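3'-5' exonuclease crn-4 (Caenorhabditis elegans, PDB 5DK5) digests RNA and DNA from the 3' end as a DEDDh-family exonuclease and takes part in apoptotic DNA degradation. Local coordinates at residues 42-48 with 60-66. Residues are numbered along the deposited sequence; the frame is centred on the assembly and turned at random.
Sequences IQFAIVA and ISFNKYV
Residues 42-48 and 61-65 run antiparallel, 172° between their directions, with Phe44-Lys64 and Ile46-Phe62 as hydrogen-bonded pairs. Ile46 N gives a 2.7 Å bond to Phe62 O, and Phe62 N returns one to Ile46 O. Outside these pairs, Ala48 N bonds to Ile60 O and Val66 N to Ile42 O. Gln43, Ala45, Asn63 and Tyr65 share one face of the sheet. There Gln43 NE2 donates to Asn63 OD1 at 3.2 Å. The bond is nearly straight, lies on a lone pair of OD1, and leaves the two amides almost coplanar. Gln43 reaches this position with CG anti to its N (chi1 -171°) and an extended chain. Alongside it lies the Tyr65 ring, whose CE1 is 3.9 Å from Gln43 CD.

The two segments belong to the hairpin of strands 41-50 and 55-65. Strand 55-65 is outermost in the mixed sheet of this RNase H-clan exonuclease domain, and 41-50 lies between it and strand 20-28. A classic beta bulge sets Ile42 and Gln43 opposite Glu27 on that neighbouring strand. Glu27 and Asp25, both on strand 20-28, are magnesium ligands, and the Gln43 side chain lies close to Glu27. Weak hydrogen bonds also tie the Gln43 amide to Asp190 and Ala191. With an alanine in place of Gln43, Asn63 OD1 would probably lose this donor and a gap would be likely to open beside Tyr65.

Phe44, Ile46 and Phe62 occupy the other face, which helix 95-109 covers. The edge of Phe62 meets the face of Phe44, with ring centroids 5.3 Å apart and planes at 76°. Phe62 CE2 comes to 3.9 Å from Phe44 CG. The Phe44 ring also meets Phe26 and Phe102, and the Phe62 ring meets Trp105.

Where the segments end at Ala48 and Ile60, Ala48 CB touches Ile60 CG2 at 3.7 Å.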
# COMPACT_ATOMS: atom_id res chain seq x y z
N ILE B 42 1.38 -12.88 -1.33
CA ILE B 42 0.37 -12.69 -2.37
C ILE B 42 0.43 -13.78 -3.44
O ILE B 42 -0.46 -13.89 -4.28
CB ILE B 42 0.51 -11.31 -3.05
CG1 ILE B 42 1.94 -11.10 -3.56
CG2 ILE B 42 0.14 -10.20 -2.07
CD1 ILE B 42 2.13 -9.81 -4.32
N GLN B 43 1.49 -14.60 -3.40
CA GLN B 43 1.54 -15.80 -4.23
C GLN B 43 2.29 -16.92 -3.51
O GLN B 43 3.32 -16.69 -2.87
CB GLN B 43 2.18 -15.51 -5.58
CG GLN B 43 2.07 -16.68 -6.55
CD GLN B 43 2.46 -16.31 -7.97
OE1 GLN B 43 2.99 -15.23 -8.23
NE2 GLN B 43 2.19 -17.22 -8.90
N PHE B 44 1.75 -18.13 -3.64
CA PHE B 44 2.23 -19.31 -2.93
C PHE B 44 2.50 -20.41 -3.96
O PHE B 44 1.56 -21.02 -4.46
CB PHE B 44 1.18 -19.74 -1.89
CG PHE B 44 1.70 -20.68 -0.83
CD1 PHE B 44 2.82 -21.46 -1.04
CD2 PHE B 44 1.04 -20.78 0.38
CE1 PHE B 44 3.28 -22.32 -0.05
CE2 PHE B 44 1.49 -21.64 1.37
CZ PHE B 44 2.61 -22.41 1.15
N ALA B 45 3.77 -20.65 -4.26
CA ALA B 45 4.15 -21.56 -5.34
C ALA B 45 5.08 -22.68 -4.88
O ALA B 45 6.08 -22.43 -4.21
CB ALA B 45 4.80 -20.78 -6.47
N ILE B 46 4.73 -23.91 -5.25
CA ILE B 46 5.54 -25.08 -4.94
C ILE B 46 5.61 -26.02 -6.15
O ILE B 46 4.62 -26.19 -6.86
CB ILE B 46 4.99 -25.86 -3.72
CG1 ILE B 46 4.94 -24.97 -2.48
CG2 ILE B 46 5.86 -27.09 -3.44
CD1 ILE B 46 4.26 -25.61 -1.28
N VAL B 47 6.78 -26.61 -6.37
CA VAL B 47 6.94 -27.68 -7.35
C VAL B 47 7.73 -28.81 -6.70
O VAL B 47 8.69 -28.57 -5.97
CB VAL B 47 7.64 -27.20 -8.63
CG1 VAL B 47 9.06 -26.72 -8.34
CG2 VAL B 47 7.66 -28.31 -9.68
N ALA B 48 7.32 -30.04 -6.98
CA ALA B 48 7.93 -31.21 -6.35
C ALA B 48 9.08 -31.76 -7.18
O ALA B 48 9.03 -31.74 -8.41
CB ALA B 48 6.88 -32.28 -6.12
N ILE B 60 3.06 -32.11 -10.38
CA ILE B 60 2.85 -32.04 -8.94
C ILE B 60 3.26 -30.66 -8.44
O ILE B 60 4.43 -30.42 -8.14
CB ILE B 60 3.64 -33.12 -8.19
CG1 ILE B 60 3.33 -34.51 -8.75
CG2 ILE B 60 3.33 -33.05 -6.69
CD1 ILE B 60 4.13 -35.63 -8.12
N SER B 61 2.29 -29.76 -8.36
CA SER B 61 2.57 -28.38 -7.97
C SER B 61 1.40 -27.74 -7.23
O SER B 61 0.24 -28.13 -7.40
CB SER B 61 2.91 -27.55 -9.21
OG SER B 61 1.90 -27.69 -10.20
N PHE B 62 1.74 -26.76 -6.41
CA PHE B 62 0.77 -25.93 -5.71
C PHE B 62 1.03 -24.48 -6.10
O PHE B 62 2.15 -24.00 -5.95
CB PHE B 62 0.90 -26.12 -4.20
CG PHE B 62 -0.11 -25.36 -3.40
CD1 PHE B 62 -1.34 -25.92 -3.11
CD2 PHE B 62 0.17 -24.09 -2.92
CE1 PHE B 62 -2.28 -25.23 -2.37
CE2 PHE B 62 -0.76 -23.39 -2.18
CZ PHE B 62 -1.99 -23.96 -1.90
N ASN B 63 0.01 -23.80 -6.61
CA ASN B 63 0.19 -22.44 -7.11
C ASN B 63 -1.07 -21.61 -6.91
O ASN B 63 -2.02 -21.70 -7.69
CB ASN B 63 0.58 -22.47 -8.59
CG ASN B 63 1.00 -21.11 -9.11
OD1 ASN B 63 1.17 -20.16 -8.34
ND2 ASN B 63 1.17 -21.00 -10.42
N LYS B 64 -1.07 -20.79 -5.87
CA LYS B 64 -2.22 -19.98 -5.51
C LYS B 64 -1.84 -18.53 -5.28
O LYS B 64 -0.76 -18.23 -4.77
CB LYS B 64 -2.89 -20.53 -4.24
CG LYS B 64 -4.13 -21.38 -4.49
CD LYS B 64 -3.78 -22.81 -4.83
CE LYS B 64 -4.98 -23.72 -4.62
NZ LYS B 64 -6.15 -23.32 -5.44
N TYR B 65 -2.73 -17.63 -5.67
CA TYR B 65 -2.63 -16.23 -5.30
C TYR B 65 -3.20 -16.07 -3.89
O TYR B 65 -3.97 -16.91 -3.44
CB TYR B 65 -3.38 -15.34 -6.29
CG TYR B 65 -2.76 -15.31 -7.67
CD1 TYR B 65 -1.50 -14.76 -7.87
CD2 TYR B 65 -3.44 -15.82 -8.77
CE1 TYR B 65 -0.93 -14.73 -9.12
CE2 TYR B 65 -2.87 -15.79 -10.03
CZ TYR B 65 -1.61 -15.25 -10.20
OH TYR B 65 -1.03 -15.21 -11.45
N VAL B 66 -2.80 -15.00 -3.22
CA VAL B 66 -3.26 -14.73 -1.86
C VAL B 66 -3.68 -13.27 -1.72
O VAL B 66 -2.97 -12.37 -2.18
CB VAL B 66 -2.17 -15.05 -0.82
CG1 VAL B 66 -2.67 -14.80 0.60
CG2 VAL B 66 -1.71 -16.49 -0.96